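Local structure of EDTA monooxygenase (EDTA-degrading bacterium BNC1, 5DQP) at residues L234-R248 against L369-F381. The protein probably works as an FMN-dependent monooxygenase in the breakdown of EDTA, inserting oxygen from molecular oxygen into its substrate. Sequence-based numbering, arbitrary orientation.
Sequences LGSKPAGRRFVAEAR and LIDWWQDEAADGF
On the outer layer of a TIM-barrel of the luciferase-like monooxygenase type, helix 237-248 packs against the Schellman end of helix 369-374 and the loop that leads into strand 380-381. Leu234 CD1 lies over one face of the Trp372 six-membered ring, 3.6 Å from the centroid, while Lys237 CA covers the opposite face, and Gly235 O comes to the ring edge in plane. Leu234 reaches the indole because its CG stands anti to the backbone N (chi1 -176°). Lys237 runs past the indole, its CD 3.8 Å from Trp372 CD1, and bends at chi3 and chi4 to bring CE, the closer atom, and NZ up to two carboxylates; NZ makes a salt bridge to Asp371 OD2 at 3.6 Å and a longer one to Asp375 OD2. Gly240 faces the same indole and Ala377; a CB there would clash with Trp372 CZ3. Arg241 lays CG and CD along Asp375 O and folds back at chi3, so that NH1 donates to that oxygen at 3.2 Å, tilted from the carbonyl plane. Glu376, with positive phi as the C-prime residue, turns the chain: Ala377 N bonds to Trp372 O, and a water joins Glu376 O to Arg241 O. Val244 packs CG2 on this turn. Arg248 brings NH1 and NH2 end-on to Glu376 OE2, the guanidinium and Glu376 carboxylate planes 83° apart, whereas the Asp379 carboxylate is nearly coplanar with the guanidinium. A leucine here lacks the guanidinium, and would probably leave Glu376 without its salt-bridge mate and free to turn, and Asp379 OD1 without the NH2 bond. Asp379 is also held by Val263 N, which donates to OD2; its OD1 offers the syn lone pair to Arg248 NH2 at 3.0 Å.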
# COMPACT_ATOMS: atom_id res chain seq x y z
N LEU A 234 -16.18 -19.26 14.89
CA LEU A 234 -17.48 -19.22 15.55
C LEU A 234 -17.96 -20.66 15.72
O LEU A 234 -18.79 -21.17 14.98
CB LEU A 234 -18.45 -18.36 14.76
CG LEU A 234 -19.81 -18.19 15.47
CD1 LEU A 234 -19.75 -17.04 16.42
CD2 LEU A 234 -20.96 -18.03 14.47
N GLY A 235 -17.39 -21.32 16.73
CA GLY A 235 -17.73 -22.70 17.02
C GLY A 235 -18.77 -22.69 18.12
O GLY A 235 -19.74 -21.93 18.04
N SER A 236 -18.55 -23.47 19.17
CA SER A 236 -19.54 -23.49 20.23
C SER A 236 -19.34 -22.28 21.14
O SER A 236 -18.23 -21.78 21.28
CB SER A 236 -19.45 -24.77 21.04
OG SER A 236 -18.36 -24.71 21.96
N LYS A 237 -20.43 -21.81 21.73
CA LYS A 237 -20.33 -20.74 22.71
C LYS A 237 -19.46 -21.12 23.90
O LYS A 237 -18.66 -20.27 24.33
CB LYS A 237 -21.74 -20.33 23.18
CG LYS A 237 -21.78 -19.10 24.07
CD LYS A 237 -23.13 -18.45 23.97
CE LYS A 237 -23.74 -18.16 25.33
NZ LYS A 237 -24.52 -19.32 25.77
N PRO A 238 -19.56 -22.32 24.49
CA PRO A 238 -18.62 -22.68 25.57
C PRO A 238 -17.16 -22.68 25.13
O PRO A 238 -16.31 -22.14 25.84
CB PRO A 238 -19.07 -24.09 25.98
CG PRO A 238 -20.54 -24.09 25.66
CD PRO A 238 -20.64 -23.33 24.35
N ALA A 239 -16.85 -23.27 23.98
CA ALA A 239 -15.50 -23.15 23.48
C ALA A 239 -15.16 -21.70 23.15
O ALA A 239 -13.98 -21.32 23.17
CB ALA A 239 -15.31 -24.05 22.26
N GLY A 240 -16.15 -20.86 22.88
CA GLY A 240 -15.88 -19.44 22.71
C GLY A 240 -15.41 -18.79 24.00
O GLY A 240 -14.44 -18.04 24.02
N ARG A 241 -16.13 -19.06 25.10
CA ARG A 241 -15.76 -18.51 26.40
C ARG A 241 -14.40 -19.02 26.84
O ARG A 241 -13.58 -18.25 27.37
CB ARG A 241 -16.83 -18.86 27.43
CG ARG A 241 -18.06 -17.96 27.36
CD ARG A 241 -19.26 -18.61 28.03
NE ARG A 241 -18.90 -19.30 29.27
CZ ARG A 241 -18.97 -18.75 30.48
NH1 ARG A 241 -19.39 -17.50 30.62
NH2 ARG A 241 -18.61 -19.45 31.54
N ARG A 242 -14.15 -20.32 26.67
CA ARG A 242 -12.85 -20.90 26.95
C ARG A 242 -11.74 -20.17 26.20
O ARG A 242 -10.69 -19.84 26.76
CB ARG A 242 -12.88 -22.39 26.56
CG ARG A 242 -11.61 -23.19 26.91
CD ARG A 242 -11.69 -24.68 26.47
NE ARG A 242 -13.03 -25.14 26.11
CZ ARG A 242 -13.99 -25.44 26.99
NH1 ARG A 242 -13.75 -25.31 28.29
NH2 ARG A 242 -15.19 -25.85 26.56
N PHE A 243 -11.95 -19.93 24.90
CA PHE A 243 -10.90 -19.33 24.08
C PHE A 243 -10.60 -17.91 24.54
O PHE A 243 -9.43 -17.53 24.67
CB PHE A 243 -11.30 -19.38 22.61
CG PHE A 243 -10.27 -18.83 21.69
CD1 PHE A 243 -9.24 -19.63 21.21
CD2 PHE A 243 -10.32 -17.50 21.29
CE1 PHE A 243 -8.27 -19.13 20.36
CE2 PHE A 243 -9.35 -16.98 20.43
CZ PHE A 243 -8.32 -17.80 19.96
N VAL A 244 -11.64 -17.12 24.85
CA VAL A 244 -11.44 -15.77 25.38
C VAL A 244 -10.68 -15.82 26.69
O VAL A 244 -9.71 -15.09 26.89
CB VAL A 244 -12.80 -15.05 25.56
CG1 VAL A 244 -12.62 -13.75 26.36
CG2 VAL A 244 -13.46 -14.79 24.21
N ALA A 245 -11.11 -16.69 27.62
CA ALA A 245 -10.45 -16.74 28.92
C ALA A 245 -8.98 -17.09 28.78
O ALA A 245 -8.13 -16.49 29.44
CB ALA A 245 -11.15 -17.74 29.84
N GLU A 246 -8.66 -18.07 27.92
CA GLU A 246 -7.27 -18.47 27.68
C GLU A 246 -6.47 -17.40 26.95
O GLU A 246 -5.26 -17.29 27.17
CB GLU A 246 -7.21 -19.77 26.86
CG GLU A 246 -7.74 -21.00 27.60
CD GLU A 246 -7.65 -22.27 26.77
OE1 GLU A 246 -8.30 -23.27 27.14
OE2 GLU A 246 -6.93 -22.27 25.74
N ALA A 247 -7.10 -16.63 26.06
CA ALA A 247 -6.39 -15.51 25.42
C ALA A 247 -6.02 -14.46 26.45
O ALA A 247 -4.88 -13.99 26.50
CB ALA A 247 -7.24 -14.89 24.30
N ARG A 248 -6.99 -14.08 27.29
CA ARG A 248 -6.72 -13.07 28.30
C ARG A 248 -5.66 -13.54 29.27
O ARG A 248 -4.80 -12.76 29.69
CB ARG A 248 -7.99 -12.72 29.06
CG ARG A 248 -9.00 -12.05 28.20
CD ARG A 248 -10.24 -11.77 29.00
NE ARG A 248 -11.26 -11.10 28.19
CZ ARG A 248 -12.47 -10.79 28.64
NH1 ARG A 248 -12.79 -11.07 29.90
NH2 ARG A 248 -13.35 -10.21 27.84
N LEU A 369 -25.58 -12.37 18.52
CA LEU A 369 -24.40 -11.56 18.83
C LEU A 369 -24.39 -11.14 20.29
O LEU A 369 -23.37 -11.26 20.97
CB LEU A 369 -24.33 -10.34 17.93
CG LEU A 369 -24.23 -10.71 16.43
CD1 LEU A 369 -23.96 -9.48 15.55
CD2 LEU A 369 -23.18 -11.76 16.18
N ILE A 370 -25.51 -10.61 20.78
CA ILE A 370 -25.58 -10.12 22.15
C ILE A 370 -25.41 -11.27 23.13
O ILE A 370 -24.81 -11.11 24.20
CB ILE A 370 -26.90 -9.38 22.41
CG1 ILE A 370 -27.01 -8.11 21.56
CG2 ILE A 370 -27.07 -9.09 23.91
CD1 ILE A 370 -28.36 -7.35 21.72
N ASP A 371 -25.95 -12.44 22.78
CA ASP A 371 -25.80 -13.59 23.64
C ASP A 371 -24.33 -13.95 23.83
O ASP A 371 -23.86 -14.12 24.96
CB ASP A 371 -26.57 -14.79 23.06
CG ASP A 371 -26.58 -15.98 24.03
OD1 ASP A 371 -26.75 -15.74 25.24
OD2 ASP A 371 -26.37 -17.14 23.61
N TRP A 372 -23.58 -14.04 22.73
CA TRP A 372 -22.16 -14.35 22.84
C TRP A 372 -21.42 -13.25 23.58
O TRP A 372 -20.61 -13.52 24.49
CB TRP A 372 -21.54 -14.55 21.46
CG TRP A 372 -21.69 -15.94 20.91
CD1 TRP A 372 -22.85 -16.61 20.70
CD2 TRP A 372 -20.63 -16.80 20.46
NE1 TRP A 372 -22.59 -17.84 20.13
CE2 TRP A 372 -21.24 -17.98 19.98
CE3 TRP A 372 -19.24 -16.68 20.41
CZ2 TRP A 372 -20.50 -19.04 19.46
CZ3 TRP A 372 -18.50 -17.73 19.90
CH2 TRP A 372 -19.13 -18.90 19.42
N TRP A 373 -21.68 -12.00 23.19
CA TRP A 373 -20.89 -10.88 23.69
C TRP A 373 -21.01 -10.74 25.20
O TRP A 373 -20.01 -10.53 25.90
CB TRP A 373 -21.33 -9.58 23.00
CG TRP A 373 -20.79 -8.33 23.68
CD1 TRP A 373 -19.53 -7.81 23.59
CD2 TRP A 373 -21.52 -7.45 24.53
NE1 TRP A 373 -19.43 -6.67 24.34
CE2 TRP A 373 -20.64 -6.43 24.93
CE3 TRP A 373 -22.84 -7.43 25.00
CZ2 TRP A 373 -21.02 -5.41 25.79
CZ3 TRP A 373 -23.22 -6.42 25.85
CH2 TRP A 373 -22.33 -5.41 26.22
N GLN A 374 -22.24 -10.85 25.73
CA GLN A 374 -22.46 -10.63 27.15
C GLN A 374 -21.96 -11.79 28.01
O GLN A 374 -21.56 -11.58 29.16
CB GLN A 374 -23.94 -10.40 27.43
CG GLN A 374 -24.18 -9.58 28.67
CD GLN A 374 -25.61 -9.20 28.80
OE1 GLN A 374 -26.48 -10.07 28.93
NE2 GLN A 374 -25.89 -7.90 28.74
N ASP A 375 -22.01 -13.00 27.49
CA ASP A 375 -21.46 -14.14 28.19
C ASP A 375 -19.95 -14.27 27.97
O ASP A 375 -19.36 -15.30 28.31
CB ASP A 375 -22.20 -15.41 27.74
CG ASP A 375 -23.64 -15.46 28.26
OD1 ASP A 375 -23.94 -14.72 29.23
OD2 ASP A 375 -24.47 -16.22 27.73
N GLU A 376 -19.34 -13.26 27.34
CA GLU A 376 -17.90 -13.19 27.20
C GLU A 376 -17.35 -14.34 26.36
O GLU A 376 -16.24 -14.82 26.60
CB GLU A 376 -17.22 -13.17 28.56
CG GLU A 376 -17.90 -12.22 29.55
CD GLU A 376 -17.15 -10.91 29.74
OE1 GLU A 376 -17.81 -9.90 30.08
OE2 GLU A 376 -15.91 -10.88 29.57
N ALA A 377 -18.14 -14.81 25.40
CA ALA A 377 -17.59 -15.67 24.36
C ALA A 377 -17.01 -14.86 23.21
O ALA A 377 -16.52 -15.45 22.24
CB ALA A 377 -18.66 -16.63 23.83
N ALA A 378 -17.04 -13.53 23.32
CA ALA A 378 -16.63 -12.62 22.26
C ALA A 378 -16.54 -11.22 22.84
O ALA A 378 -17.34 -10.85 23.71
CB ALA A 378 -17.64 -12.64 21.11
N ASP A 379 -15.57 -10.43 22.36
CA ASP A 379 -15.61 -8.99 22.60
C ASP A 379 -16.28 -8.23 21.45
O ASP A 379 -16.46 -7.01 21.55
CB ASP A 379 -14.19 -8.46 22.83
CG ASP A 379 -13.49 -9.19 23.98
OD1 ASP A 379 -13.88 -8.96 25.15
OD2 ASP A 379 -12.58 -10.02 23.73
N GLY A 380 -16.62 -8.92 20.38
CA GLY A 380 -17.18 -8.33 19.19
C GLY A 380 -17.04 -9.36 18.09
O GLY A 380 -16.71 -10.51 18.36
N PHE A 381 -17.27 -8.93 16.84
CA PHE A 381 -17.33 -9.90 15.76
C PHE A 381 -16.76 -9.33 14.47
O PHE A 381 -16.79 -8.12 14.24
CB PHE A 381 -18.78 -10.39 15.51
CG PHE A 381 -19.42 -10.95 16.74
CD1 PHE A 381 -20.07 -10.12 17.64
CD2 PHE A 381 -19.32 -12.30 17.04
CE1 PHE A 381 -20.64 -10.62 18.79
CE2 PHE A 381 -19.89 -12.81 18.17
CZ PHE A 381 -20.55 -11.95 19.06
O HOH W 1 -14.30 -16.70 21.24
O HOH W 2 -14.71 -15.86 28.62
O HOH W 3 -10.76 -10.19 25.52